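Side-chain contacts in vascular protein tyrosine phosphatase 1 (PDB 3I36), which probably removes phosphate from tyrosine residues of other proteins, the present chain being the catalytic domain of this receptor-type phosphatase: residues 114-119 and 249-254; 219-224 and 255-260; 262-267 and 302-307; 274-279 and 291-296. One frame throughout, in Å; residues are numbered along the deposited sequence. Where two conformers were deposited one is given.

Interaction 1: 114-119 and 249-254; sequences FIATQG and GRTGTF
Thr251 meets Ala116 with its methyl: Thr251 CG2 lies 3.6 Å from Ala116 CB and 4.1 Å from Ala116 CA, so strand 114-117 and the first turns of the helix touch through carbon alone. The first torsion of Thr251 (chi1 -73°) puts CG2 anti to the backbone N and toward the strand, with OG1 beside that N. The nearest atoms of the Thr251 and Cys244 side chains are about 3 Å apart, Cys244 being probably the nucleophile that becomes the phosphocysteine intermediate. Ala116 and Thr251 are also the pair with the nearest CA atoms, 6.7 Å apart.

A second, looser touch joins two rings. Phe114 CE2 and Phe254 CE2 are 4.3 Å apart; the Phe114 atom lies at the edge of the Phe254 ring, near its plane, so the rings do not overlap as a stack. All four residues are buried, and no hydrogen bond crosses the contact. The neighbouring strand 240-243 adds Val242, which touches both Phe114 and Thr251.

Gly249 and Arg250, probably substrate-binding, lie on the same helix turn. The contact packs the start of the helix that follows the phosphate-binding P-loop against the central sheet, as in the classical tyrosine phosphatase fold.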
loop_
_atom_site.group_PDB
_atom_site.type_symbol
_atom_site.label_atom_id
_atom_site.label_comp_id
_atom_site.label_asym_id
_atom_site.label_seq_id
_atom_site.Cartn_x
_atom_site.Cartn_y
_atom_site.Cartn_z
ATOM N N PHE A 114 7.712 -0.184 -3.004
ATOM C CA PHE A 114 6.448 0.429 -2.653
ATOM C C PHE A 114 6.672 1.642 -1.796
ATOM O O PHE A 114 7.663 1.745 -1.098
ATOM C CB PHE A 114 5.585 -0.534 -1.830
ATOM C CG PHE A 114 5.139 -1.736 -2.585
ATOM C CD1 PHE A 114 5.861 -2.912 -2.518
ATOM C CD2 PHE A 114 3.995 -1.692 -3.373
ATOM C CE1 PHE A 114 5.442 -4.033 -3.209
ATOM C CE2 PHE A 114 3.576 -2.814 -4.069
ATOM C CZ PHE A 114 4.297 -3.982 -3.979
ATOM N N ILE A 115 5.708 2.538 -1.837
ATOM C CA ILE A 115 5.552 3.509 -0.781
ATOM C C ILE A 115 4.181 3.253 -0.213
ATOM O O ILE A 115 3.188 3.250 -0.945
ATOM C CB ILE A 115 5.612 4.919 -1.302
ATOM C CG1 ILE A 115 7.036 5.238 -1.746
ATOM C CG2 ILE A 115 5.132 5.893 -0.216
ATOM C CD1 ILE A 115 7.141 6.518 -2.526
ATOM N N ALA A 116 4.124 2.988 1.083
ATOM C CA ALA A 116 2.839 2.892 1.747
ATOM C C ALA A 116 2.575 4.247 2.373
ATOM O O ALA A 116 3.409 4.792 3.087
ATOM C CB ALA A 116 2.850 1.807 2.817
ATOM N N THR A 117 1.408 4.794 2.101
ATOM C CA THR A 117 1.094 6.096 2.635
ATOM C C THR A 117 -0.371 6.145 3.011
ATOM O O THR A 117 -1.153 5.294 2.594
ATOM C CB THR A 117 1.445 7.200 1.616
ATOM O OG1 THR A 117 1.349 8.477 2.249
ATOM C CG2 THR A 117 0.500 7.154 0.415
ATOM N N GLN A 118 -0.742 7.139 3.808
ATOM C CA GLN A 118 -2.122 7.302 4.202
ATOM C C GLN A 118 -2.896 7.947 3.062
ATOM O O GLN A 118 -2.312 8.558 2.162
ATOM C CB GLN A 118 -2.189 8.219 5.409
ATOM C CG GLN A 118 -1.764 9.629 5.065
ATOM C CD GLN A 118 -1.664 10.526 6.280
ATOM O OE1 GLN A 118 -1.593 10.056 7.417
ATOM N NE2 GLN A 118 -1.630 11.827 6.042
ATOM N N GLY A 119 -4.214 7.827 3.103
ATOM C CA GLY A 119 -5.033 8.582 2.174
ATOM C C GLY A 119 -4.782 10.028 2.542
ATOM O O GLY A 119 -4.877 10.392 3.717
ATOM N N GLY A 249 -3.455 -1.197 6.716
ATOM C CA GLY A 249 -4.187 -2.450 6.721
ATOM C C GLY A 249 -4.344 -3.020 5.328
ATOM O O GLY A 249 -3.644 -3.947 4.932
ATOM N N ARG A 250 -5.302 -2.487 4.585
ATOM C CA ARG A 250 -5.496 -2.919 3.211
ATOM C C ARG A 250 -4.213 -2.765 2.415
ATOM O O ARG A 250 -3.848 -3.619 1.609
ATOM C CB ARG A 250 -6.588 -2.075 2.584
ATOM C CG ARG A 250 -7.910 -2.276 3.257
ATOM C CD ARG A 250 -8.959 -1.389 2.641
ATOM N NE ARG A 250 -10.150 -1.377 3.483
ATOM C CZ ARG A 250 -11.240 -0.670 3.215
ATOM N NH1 ARG A 250 -12.289 -0.700 4.039
ATOM N NH2 ARG A 250 -11.280 0.061 2.116
ATOM N N THR A 251 -3.521 -1.669 2.679
ATOM C CA THR A 251 -2.276 -1.368 1.991
ATOM C C THR A 251 -1.260 -2.459 2.241
ATOM O O THR A 251 -0.654 -2.971 1.306
ATOM C CB THR A 251 -1.739 -0.012 2.448
ATOM O OG1 THR A 251 -2.565 1.010 1.881
ATOM C CG2 THR A 251 -0.290 0.186 2.002
ATOM N N GLY A 252 -1.081 -2.817 3.505
ATOM C CA GLY A 252 -0.113 -3.843 3.855
ATOM C C GLY A 252 -0.534 -5.169 3.273
ATOM O O GLY A 252 0.287 -5.960 2.835
ATOM N N THR A 253 -1.835 -5.422 3.287
ATOM C CA THR A 253 -2.356 -6.659 2.737
ATOM C C THR A 253 -2.041 -6.736 1.248
ATOM O O THR A 253 -1.534 -7.738 0.762
ATOM C CB THR A 253 -3.868 -6.772 2.996
ATOM O OG1 THR A 253 -4.093 -6.720 4.407
ATOM C CG2 THR A 253 -4.427 -8.082 2.455
ATOM N N PHE A 254 -2.311 -5.659 0.533
ATOM C CA PHE A 254 -2.041 -5.645 -0.887
ATOM C C PHE A 254 -0.546 -5.851 -1.153
ATOM O O PHE A 254 -0.146 -6.649 -2.007
ATOM C CB PHE A 254 -2.482 -4.327 -1.484
ATOM C CG PHE A 254 -2.118 -4.192 -2.926
ATOM C CD1 PHE A 254 -2.956 -4.694 -3.903
ATOM C CD2 PHE A 254 -0.928 -3.613 -3.296
ATOM C CE1 PHE A 254 -2.631 -4.599 -5.228
ATOM C CE2 PHE A 254 -0.585 -3.517 -4.634
ATOM C CZ PHE A 254 -1.454 -4.011 -5.600
#

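Interaction 2: 219-224 and 255-260; sequences LLINFR and IAIDRL
Leu220 and Ile257 meet methyl to methyl where two helices of the classical tyrosine phosphatase fold cross, helix 218-231 and the helix that follows the P-loop. Segments 219-224 and 255-260 cross at -72° with axes 10.3 Å apart, a wide spacing bridged by side chains. The tight part is Leu220 CD2 against Ile257 CD1: at 3.3 Å it is closer than ordinary van der Waals contact, and Leu220 CG follows at 4.0 Å from the same CD1. The loose part lies along the flank of Ile257, where Ile221 CG1 only reaches Ile257 CG2 at 4.4 Å. Even this side is buried, so the contrast is one of packing, not of solvent.

The remaining link is a salt bridge. Arg224 extends CG anti to its own N (chi1 -163°), then bends at its second and third torsions, which brings the NH1 edge of the guanidinium to Asp258 OD1. The two side chains cross at about a right angle. Tyr262 adds a cation-pi contact to Arg224, and Asp258 OD2 has a second salt bridge to Arg228. A leucine in place of Arg224 would probably leave buried Asp258 short of one compensating charge and Tyr262 without its cation. Arg224 NH1 donates a hydrogen bond to Asp258 OD1 at 2.7 Å, with an N-H...O angle of 141°, although the model places OD1 with less certainty.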
loop_
_atom_site.group_PDB
_atom_site.type_symbol
_atom_site.label_atom_id
_atom_site.label_comp_id
_atom_site.label_asym_id
_atom_site.label_seq_id
_atom_site.Cartn_x
_atom_site.Cartn_y
_atom_site.Cartn_z
ATOM N N LEU A 219 -10.551 -11.355 -6.769
ATOM C CA LEU A 219 -10.669 -10.014 -7.316
ATOM C C LEU A 219 -9.465 -9.171 -6.929
ATOM O O LEU A 219 -8.887 -8.478 -7.769
ATOM C CB LEU A 219 -11.958 -9.339 -6.863
ATOM C CG LEU A 219 -13.180 -9.949 -7.556
ATOM C CD1 LEU A 219 -14.468 -9.471 -6.912
ATOM C CD2 LEU A 219 -13.142 -9.598 -9.035
ATOM N N LEU A 220 -9.080 -9.223 -5.658
ATOM C CA LEU A 220 -7.931 -8.453 -5.239
ATOM C C LEU A 220 -6.678 -8.974 -5.931
ATOM O O LEU A 220 -5.793 -8.200 -6.301
ATOM C CB LEU A 220 -7.768 -8.494 -3.728
ATOM C CG LEU A 220 -6.701 -7.566 -3.154
ATOM C CD1 LEU A 220 -7.032 -6.110 -3.464
ATOM C CD2 LEU A 220 -6.614 -7.777 -1.669
ATOM N N ILE A 221 -6.599 -10.289 -6.100
ATOM C CA ILE A 221 -5.445 -10.878 -6.770
ATOM C C ILE A 221 -5.410 -10.473 -8.245
ATOM O O ILE A 221 -4.358 -10.115 -8.766
ATOM C CB ILE A 221 -5.420 -12.404 -6.619
ATOM C CG1 ILE A 221 -5.070 -12.782 -5.177
ATOM C CG2 ILE A 221 -4.435 -13.024 -7.606
ATOM C CD1 ILE A 221 -5.455 -14.209 -4.794
ATOM N N ASN A 222 -6.559 -10.517 -8.916
ATOM C CA ASN A 222 -6.645 -10.059 -10.295
ATOM C C ASN A 222 -6.305 -8.578 -10.415
ATOM O O ASN A 222 -5.674 -8.150 -11.377
ATOM C CB ASN A 222 -8.039 -10.335 -10.858
ATOM C CG ASN A 222 -8.329 -11.816 -10.983
ATOM O OD1 ASN A 222 -7.413 -12.637 -11.066
ATOM N ND2 ASN A 222 -9.611 -12.166 -11.002
ATOM N N PHE A 223 -6.739 -7.803 -9.429
ATOM C CA PHE A 223 -6.442 -6.380 -9.376
ATOM C C PHE A 223 -4.933 -6.202 -9.239
ATOM O O PHE A 223 -4.333 -5.394 -9.950
ATOM C CB PHE A 223 -7.180 -5.783 -8.186
ATOM C CG PHE A 223 -6.851 -4.364 -7.893
ATOM C CD1 PHE A 223 -7.474 -3.340 -8.582
ATOM C CD2 PHE A 223 -5.973 -4.043 -6.872
ATOM C CE1 PHE A 223 -7.209 -2.023 -8.266
ATOM C CE2 PHE A 223 -5.700 -2.722 -6.562
ATOM C CZ PHE A 223 -6.327 -1.711 -7.264
ATOM N N ARG A 224 -4.316 -6.959 -8.335
ATOM C CA ARG A 224 -2.857 -6.943 -8.238
ATOM C C ARG A 224 -2.209 -7.267 -9.578
ATOM O O ARG A 224 -1.245 -6.611 -9.993
ATOM C CB ARG A 224 -2.304 -7.904 -7.170
ATOM C CG ARG A 224 -0.857 -7.503 -6.845
ATOM C CD ARG A 224 0.247 -8.579 -6.883
ATOM N NE ARG A 224 0.274 -9.410 -8.065
ATOM C CZ ARG A 224 1.352 -10.020 -8.572
ATOM N NH1 ARG A 224 2.569 -9.867 -8.070
ATOM N NH2 ARG A 224 1.201 -10.791 -9.632
ATOM N N ILE A 255 0.286 -5.127 -0.421
ATOM C CA ILE A 255 1.717 -5.242 -0.650
ATOM C C ILE A 255 2.178 -6.661 -0.357
ATOM O O ILE A 255 2.950 -7.263 -1.123
ATOM C CB ILE A 255 2.502 -4.255 0.202
ATOM C CG1 ILE A 255 2.265 -2.829 -0.312
ATOM C CG2 ILE A 255 4.002 -4.618 0.176
ATOM C CD1 ILE A 255 2.930 -1.785 0.542
ATOM N N ALA A 256 1.677 -7.218 0.738
ATOM C CA ALA A 256 2.066 -8.578 1.104
ATOM C C ALA A 256 1.624 -9.557 0.029
ATOM O O ALA A 256 2.366 -10.459 -0.335
ATOM C CB ALA A 256 1.468 -8.967 2.456
ATOM N N ILE A 257 0.414 -9.381 -0.492
ATOM C CA ILE A 257 -0.073 -10.301 -1.510
ATOM C C ILE A 257 0.846 -10.235 -2.725
ATOM O O ILE A 257 1.196 -11.246 -3.335
ATOM C CB ILE A 257 -1.468 -9.884 -1.974
ATOM C CG1 ILE A 257 -2.503 -10.222 -0.906
ATOM C CG2 ILE A 257 -1.815 -10.552 -3.298
ATOM C CD1 ILE A 257 -3.866 -9.601 -1.198
ATOM N N ASP A 258 1.246 -9.029 -3.078
ATOM C CA ASP A 258 2.096 -8.867 -4.254
ATOM C C ASP A 258 3.402 -9.612 -4.037
ATOM O O ASP A 258 3.898 -10.333 -4.917
ATOM C CB ASP A 258 2.369 -7.389 -4.518
ATOM C CG ASP A 258 3.275 -7.177 -5.718
ATOM O OD1 ASP A 258 2.875 -7.533 -6.844
ATOM O OD2 ASP A 258 4.386 -6.650 -5.530
ATOM N N ARG A 259 3.958 -9.436 -2.851
ATOM C CA ARG A 259 5.212 -10.072 -2.514
ATOM C C ARG A 259 5.086 -11.586 -2.460
ATOM O O ARG A 259 5.963 -12.298 -2.941
ATOM C CB ARG A 259 5.726 -9.515 -1.198
ATOM C CG ARG A 259 6.119 -8.051 -1.327
ATOM C CD ARG A 259 6.557 -7.482 -0.002
ATOM N NE ARG A 259 7.700 -8.201 0.546
ATOM C CZ ARG A 259 8.417 -7.781 1.583
ATOM N NH1 ARG A 259 8.120 -6.625 2.165
ATOM N NH2 ARG A 259 9.429 -8.511 2.036
ATOM N N LEU A 260 3.993 -12.068 -1.876
ATOM C CA LEU A 260 3.749 -13.497 -1.782
ATOM C C LEU A 260 3.641 -14.118 -3.153
ATOM O O LEU A 260 4.126 -15.222 -3.380
ATOM C CB LEU A 260 2.454 -13.751 -1.023
ATOM C CG LEU A 260 2.660 -13.579 0.472
ATOM C CD1 LEU A 260 1.314 -13.397 1.136
ATOM C CD2 LEU A 260 3.413 -14.800 1.010
#

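Interaction 3: 262-267 and 302-307; sequences YQIENE and DIIRAQ
The torsions of Ile264 (chi1 -76°, chi2 166°) set CG1 anti to the carbonyl carbon and stretch CD1 outward, while CG2 stands anti to the backbone N; each branch thereby faces a different partner. Ile264 CD1 lies 3.7 Å from Ile303 CG2 and 4.1 Å from Ile303 CB. Ile304 is a more distant neighbour, Ile304 CG1 being 4.5 Å from Ile264 CD1. The contact thus joins the far end of helix 249-267, the helix leading away from the P-loop of the phosphatase domain, to the end of helix 290-305, away from the active site. Val28 of helix 28-53 touches both Ile264 and Ile304. On the outer rim the extended Gln307 brings the NE2 end of its amide toward the other branch, NE2 lying 3.2 Å from Ile264 CG2, but this glutamine is poorly ordered and the spacing is uncertain. Shortening Ile264 to an alanine removes the CD1 arm and is likely to open a gap beside Ile303.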
loop_
_atom_site.group_PDB
_atom_site.type_symbol
_atom_site.label_atom_id
_atom_site.label_comp_id
_atom_site.label_asym_id
_atom_site.label_seq_id
_atom_site.Cartn_x
_atom_site.Cartn_y
_atom_site.Cartn_z
ATOM N N TYR A 262 5.035 -13.146 -5.958
ATOM C CA TYR A 262 6.372 -13.294 -6.526
ATOM C C TYR A 262 7.102 -14.471 -5.902
ATOM O O TYR A 262 7.743 -15.253 -6.594
ATOM C CB TYR A 262 7.194 -12.053 -6.294
ATOM C CG TYR A 262 6.948 -10.959 -7.294
ATOM C CD1 TYR A 262 7.233 -11.147 -8.640
ATOM C CD2 TYR A 262 6.468 -9.723 -6.886
ATOM C CE1 TYR A 262 7.026 -10.138 -9.557
ATOM C CE2 TYR A 262 6.265 -8.700 -7.790
ATOM C CZ TYR A 262 6.544 -8.911 -9.127
ATOM O OH TYR A 262 6.353 -7.888 -10.024
ATOM N N GLN A 263 7.011 -14.568 -4.583
ATOM C CA GLN A 263 7.640 -15.626 -3.802
ATOM C C GLN A 263 7.193 -16.987 -4.326
ATOM O O GLN A 263 7.988 -17.886 -4.572
ATOM C CB GLN A 263 7.166 -15.479 -2.356
ATOM C CG GLN A 263 8.232 -15.482 -1.287
ATOM C CD GLN A 263 7.689 -14.983 0.048
ATOM O OE1 GLN A 263 6.588 -15.354 0.466
ATOM N NE2 GLN A 263 8.459 -14.143 0.720
ATOM N N ILE A 264 5.874 -17.133 -4.448
ATOM C CA ILE A 264 5.284 -18.369 -4.942
ATOM C C ILE A 264 5.799 -18.657 -6.346
ATOM O O ILE A 264 6.243 -19.759 -6.649
ATOM C CB ILE A 264 3.742 -18.257 -4.998
ATOM C CG1 ILE A 264 3.143 -18.382 -3.597
ATOM C CG2 ILE A 264 3.152 -19.325 -5.929
ATOM C CD1 ILE A 264 1.682 -17.943 -3.541
ATOM N N GLU A 265 5.731 -17.652 -7.204
ATOM C CA GLU A 265 6.112 -17.813 -8.604
ATOM C C GLU A 265 7.598 -18.123 -8.745
ATOM O O GLU A 265 7.984 -18.980 -9.523
ATOM C CB GLU A 265 5.764 -16.539 -9.382
ATOM C CG GLU A 265 4.284 -16.420 -9.610
ATOM C CD GLU A 265 3.876 -15.130 -10.294
ATOM O OE1 GLU A 265 4.719 -14.219 -10.431
ATOM O OE2 GLU A 265 2.698 -15.045 -10.689
ATOM N N ASN A 266 8.422 -17.432 -7.966
ATOM C CA ASN A 266 9.858 -17.524 -8.128
ATOM C C ASN A 266 10.545 -18.570 -7.276
ATOM O O ASN A 266 11.629 -19.031 -7.624
ATOM C CB ASN A 266 10.493 -16.174 -7.876
ATOM C CG ASN A 266 10.117 -15.165 -8.938
ATOM O OD1 ASN A 266 10.110 -15.481 -10.130
ATOM N ND2 ASN A 266 9.788 -13.952 -8.516
ATOM N N GLU A 267 9.930 -18.936 -6.158
ATOM C CA GLU A 267 10.614 -19.795 -5.205
ATOM C C GLU A 267 9.770 -20.959 -4.741
ATOM O O GLU A 267 10.263 -21.818 -4.038
ATOM C CB GLU A 267 11.073 -18.973 -3.997
ATOM C CG GLU A 267 11.801 -17.701 -4.374
ATOM C CD GLU A 267 12.167 -16.887 -3.154
ATOM O OE1 GLU A 267 11.967 -15.655 -3.163
ATOM O OE2 GLU A 267 12.643 -17.490 -2.178
ATOM N N ASP A 302 -5.417 -19.856 -2.168
ATOM C CA ASP A 302 -6.181 -19.765 -3.402
ATOM C C ASP A 302 -5.270 -19.738 -4.627
ATOM O O ASP A 302 -5.578 -20.345 -5.651
ATOM C CB ASP A 302 -7.084 -18.535 -3.371
ATOM C CG ASP A 302 -8.160 -18.642 -2.305
ATOM O OD1 ASP A 302 -8.333 -19.748 -1.756
ATOM O OD2 ASP A 302 -8.832 -17.633 -2.022
ATOM N N ILE A 303 -4.147 -19.040 -4.512
ATOM C CA ILE A 303 -3.190 -18.955 -5.602
ATOM C C ILE A 303 -2.603 -20.324 -5.884
ATOM O O ILE A 303 -2.540 -20.766 -7.028
ATOM C CB ILE A 303 -2.062 -17.977 -5.254
ATOM C CG1 ILE A 303 -2.616 -16.558 -5.216
ATOM C CG2 ILE A 303 -0.907 -18.112 -6.245
ATOM C CD1 ILE A 303 -1.690 -15.549 -4.622
ATOM N N ILE A 304 -2.182 -20.995 -4.822
ATOM C CA ILE A 304 -1.638 -22.339 -4.919
ATOM C C ILE A 304 -2.661 -23.309 -5.510
ATOM O O ILE A 304 -2.358 -24.064 -6.434
ATOM C CB ILE A 304 -1.183 -22.824 -3.536
ATOM C CG1 ILE A 304 0.106 -22.096 -3.143
ATOM C CG2 ILE A 304 -0.984 -24.326 -3.529
ATOM C CD1 ILE A 304 0.486 -22.258 -1.683
ATOM N N ARG A 305 -3.871 -23.288 -4.968
ATOM C CA ARG A 305 -4.952 -24.111 -5.498
ATOM C C ARG A 305 -5.271 -23.774 -6.948
ATOM O O ARG A 305 -5.637 -24.651 -7.726
ATOM C CB ARG A 305 -6.218 -23.944 -4.661
ATOM C CG ARG A 305 -6.183 -24.616 -3.309
ATOM C CD ARG A 305 -7.479 -24.331 -2.577
ATOM N NE ARG A 305 -7.572 -25.044 -1.308
ATOM C CZ ARG A 305 -8.574 -24.899 -0.444
ATOM N NH1 ARG A 305 -9.566 -24.060 -0.714
ATOM N NH2 ARG A 305 -8.583 -25.589 0.691
ATOM N N ALA A 306 -5.167 -22.498 -7.304
ATOM C CA ALA A 306 -5.495 -22.069 -8.663
ATOM C C ALA A 306 -4.341 -22.376 -9.612
ATOM O O ALA A 306 -4.420 -22.107 -10.811
ATOM C CB ALA A 306 -5.857 -20.588 -8.705
ATOM N N GLN A 307 -3.265 -22.927 -9.057
ATOM C CA GLN A 307 -2.195 -23.495 -9.862
ATOM C C GLN A 307 -2.597 -24.934 -10.177
ATOM O O GLN A 307 -2.067 -25.881 -9.595
ATOM C CB GLN A 307 -0.852 -23.430 -9.126
ATOM C CG GLN A 307 -0.317 -22.006 -8.956
ATOM C CD GLN A 307 1.025 -21.928 -8.228
ATOM O OE1 GLN A 307 1.409 -22.833 -7.488
ATOM N NE2 GLN A 307 1.739 -20.828 -8.436
#

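Interaction 4: 274-279 and 291-296; sequences GIVYDL and DQYVFL
Within 291-296, the segment that brings Tyr293 and Leu296 up to Val276, the shortest backbone bond is Phe295 N to Asp291 O at 2.7 Å. One residue on, Leu296 N binds Gln292 O at 2.9 Å and makes a second, weak hydrogen bond to Tyr293 O. These are helix bonds, and the helix turn puts Tyr293 and Leu296 on one face.

Across the contact everything is apolar, and one methyl does the work. Val276 CG2 lies 3.8 Å from Tyr293 CE1 and equally 3.8 Å from Leu296 CD1, sitting between an aromatic edge and a leucine branch. The valine rotamer (chi1 176°) turns this methyl anti to the carbonyl carbon. It approaches Tyr293 near the ring plane, Tyr293 CD1 being 4.0 Å from Val276 CG2, so the ring offers its rim and not its face. The phenol is tied down at its far end, where OH is hydrogen-bonded to Glu49 OE2, which should limit swinging of the ring.

Gln292, on the same turn, points elsewhere: its OE1 accepts from the backbone N of Gln288, a probable substrate-binding residue. Around the valine contact, Leu53 of helix 28-53 touches both Val276 and Tyr293, while Leu296 rests on Ile257 of helix 249-267, so helices 272-280 and 290-305 are packed against two further helices.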
loop_
_atom_site.group_PDB
_atom_site.type_symbol
_atom_site.label_atom_id
_atom_site.label_comp_id
_atom_site.label_asym_id
_atom_site.label_seq_id
_atom_site.Cartn_x
_atom_site.Cartn_y
_atom_site.Cartn_z
ATOM N N GLY A 274 7.280 -13.598 7.399
ATOM C CA GLY A 274 8.482 -12.846 7.072
ATOM C C GLY A 274 8.159 -11.577 6.313
ATOM O O GLY A 274 8.772 -10.529 6.525
ATOM N N ILE A 275 7.178 -11.662 5.430
ATOM C CA ILE A 275 6.769 -10.484 4.696
ATOM C C ILE A 275 6.156 -9.463 5.637
ATOM O O ILE A 275 6.547 -8.303 5.633
ATOM C CB ILE A 275 5.774 -10.838 3.589
ATOM C CG1 ILE A 275 6.520 -11.583 2.482
ATOM C CG2 ILE A 275 5.131 -9.569 3.016
ATOM C CD1 ILE A 275 5.595 -12.336 1.535
ATOM N N VAL A 276 5.200 -9.887 6.453
ATOM C CA VAL A 276 4.508 -8.921 7.292
ATOM C C VAL A 276 5.492 -8.354 8.285
ATOM O O VAL A 276 5.475 -7.166 8.569
ATOM C CB VAL A 276 3.289 -9.526 8.006
ATOM C CG1 VAL A 276 2.657 -8.489 8.953
ATOM C CG2 VAL A 276 2.276 -10.015 6.946
ATOM N N TYR A 277 6.362 -9.211 8.802
ATOM C CA TYR A 277 7.417 -8.751 9.695
ATOM C C TYR A 277 8.196 -7.605 9.052
ATOM O O TYR A 277 8.376 -6.523 9.636
ATOM C CB TYR A 277 8.361 -9.900 9.996
ATOM C CG TYR A 277 9.318 -9.591 11.108
ATOM C CD1 TYR A 277 9.146 -10.156 12.367
ATOM C CD2 TYR A 277 10.401 -8.743 10.903
ATOM C CE1 TYR A 277 10.022 -9.877 13.394
ATOM C CE2 TYR A 277 11.285 -8.459 11.929
ATOM C CZ TYR A 277 11.085 -9.033 13.170
ATOM O OH TYR A 277 11.948 -8.752 14.197
ATOM N N ASP A 278 8.660 -7.853 7.842
ATOM C CA ASP A 278 9.362 -6.844 7.071
ATOM C C ASP A 278 8.517 -5.572 6.916
ATOM O O ASP A 278 8.997 -4.466 7.134
ATOM C CB ASP A 278 9.691 -7.414 5.701
ATOM C CG ASP A 278 10.588 -6.512 4.901
ATOM O OD1 ASP A 278 11.495 -5.882 5.484
ATOM O OD2 ASP A 278 10.393 -6.467 3.681
ATOM N N LEU A 279 7.257 -5.730 6.543
ATOM C CA LEU A 279 6.385 -4.565 6.433
ATOM C C LEU A 279 6.337 -3.798 7.741
ATOM O O LEU A 279 6.468 -2.575 7.748
ATOM C CB LEU A 279 4.981 -4.964 5.989
ATOM C CG LEU A 279 4.931 -5.627 4.609
ATOM C CD1 LEU A 279 3.477 -5.926 4.268
ATOM C CD2 LEU A 279 5.580 -4.742 3.550
ATOM N N ASP A 291 -7.806 -10.677 10.682
ATOM C CA ASP A 291 -8.587 -11.106 9.524
ATOM C C ASP A 291 -7.786 -10.864 8.249
ATOM O O ASP A 291 -7.734 -11.709 7.351
ATOM C CB ASP A 291 -9.923 -10.348 9.443
ATOM C CG ASP A 291 -10.858 -10.664 10.603
ATOM O OD1 ASP A 291 -10.487 -11.444 11.505
ATOM O OD2 ASP A 291 -11.986 -10.130 10.601
ATOM N N GLN A 292 -7.143 -9.707 8.167
ATOM C CA GLN A 292 -6.312 -9.434 7.004
ATOM C C GLN A 292 -5.187 -10.439 6.890
ATOM O O GLN A 292 -4.868 -10.889 5.799
ATOM C CB GLN A 292 -5.736 -8.017 7.053
ATOM C CG GLN A 292 -6.797 -6.979 6.778
ATOM C CD GLN A 292 -6.347 -5.581 7.104
ATOM O OE1 GLN A 292 -5.229 -5.372 7.573
ATOM N NE2 GLN A 292 -7.221 -4.613 6.870
ATOM N N TYR A 293 -4.564 -10.759 8.016
ATOM C CA TYR A 293 -3.455 -11.698 8.012
ATOM C C TYR A 293 -3.919 -13.075 7.548
ATOM O O TYR A 293 -3.224 -13.752 6.797
ATOM C CB TYR A 293 -2.849 -11.797 9.402
ATOM C CG TYR A 293 -1.584 -12.616 9.461
ATOM C CD1 TYR A 293 -0.368 -12.061 9.111
ATOM C CD2 TYR A 293 -1.609 -13.945 9.857
ATOM C CE1 TYR A 293 0.792 -12.790 9.162
ATOM C CE2 TYR A 293 -0.446 -14.688 9.924
ATOM C CZ TYR A 293 0.754 -14.100 9.565
ATOM O OH TYR A 293 1.926 -14.813 9.620
ATOM N N VAL A 294 -5.085 -13.492 8.017
ATOM C CA VAL A 294 -5.636 -14.759 7.567
ATOM C C VAL A 294 -5.986 -14.661 6.093
ATOM O O VAL A 294 -5.741 -15.585 5.329
ATOM C CB VAL A 294 -6.870 -15.167 8.382
ATOM C CG1 VAL A 294 -7.510 -16.423 7.781
ATOM C CG2 VAL A 294 -6.469 -15.400 9.833
ATOM N N PHE A 295 -6.561 -13.527 5.703
ATOM C CA PHE A 295 -6.883 -13.266 4.302
ATOM C C PHE A 295 -5.662 -13.454 3.417
ATOM O O PHE A 295 -5.770 -13.981 2.306
ATOM C CB PHE A 295 -7.459 -11.857 4.152
ATOM C CG PHE A 295 -7.838 -11.487 2.742
ATOM C CD1 PHE A 295 -9.043 -11.916 2.193
ATOM C CD2 PHE A 295 -7.007 -10.688 1.981
ATOM C CE1 PHE A 295 -9.399 -11.552 0.904
ATOM C CE2 PHE A 295 -7.347 -10.329 0.699
ATOM C CZ PHE A 295 -8.544 -10.760 0.152
ATOM N N LEU A 296 -4.491 -13.034 3.900
ATOM C CA LEU A 296 -3.261 -13.209 3.120
ATOM C C LEU A 296 -3.001 -14.666 2.923
ATOM O O LEU A 296 -2.642 -15.128 1.841
ATOM C CB LEU A 296 -2.058 -12.668 3.875
ATOM C CG LEU A 296 -1.849 -11.185 3.796
ATOM C CD1 LEU A 296 -0.577 -10.854 4.549
ATOM C CD2 LEU A 296 -1.758 -10.813 2.323
#

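Helix 249-267 carries one side of interactions 1, 2 and 3 in succession, from the P-loop outward: the centre of interaction 2 is about 12 Å from that of interaction 1, and that of interaction 3 about 22 Å. Interactions 1 and 2 touch, with Phe254 CZ 3.8 Å from Arg224 CG. Interaction 3 joins interaction 2 through Ile221 CD1 and Ile303 CG1, 3.7 Å apart. Interaction 4 flanks the same helix, with a salt bridge of 2.7 Å from Arg259 NH1 to Asp278 OD2. Interaction 1 borders the probable nucleophile Cys244 directly, and the side chain of Val276 in interaction 4 stays about 9 Å from that of Gln288.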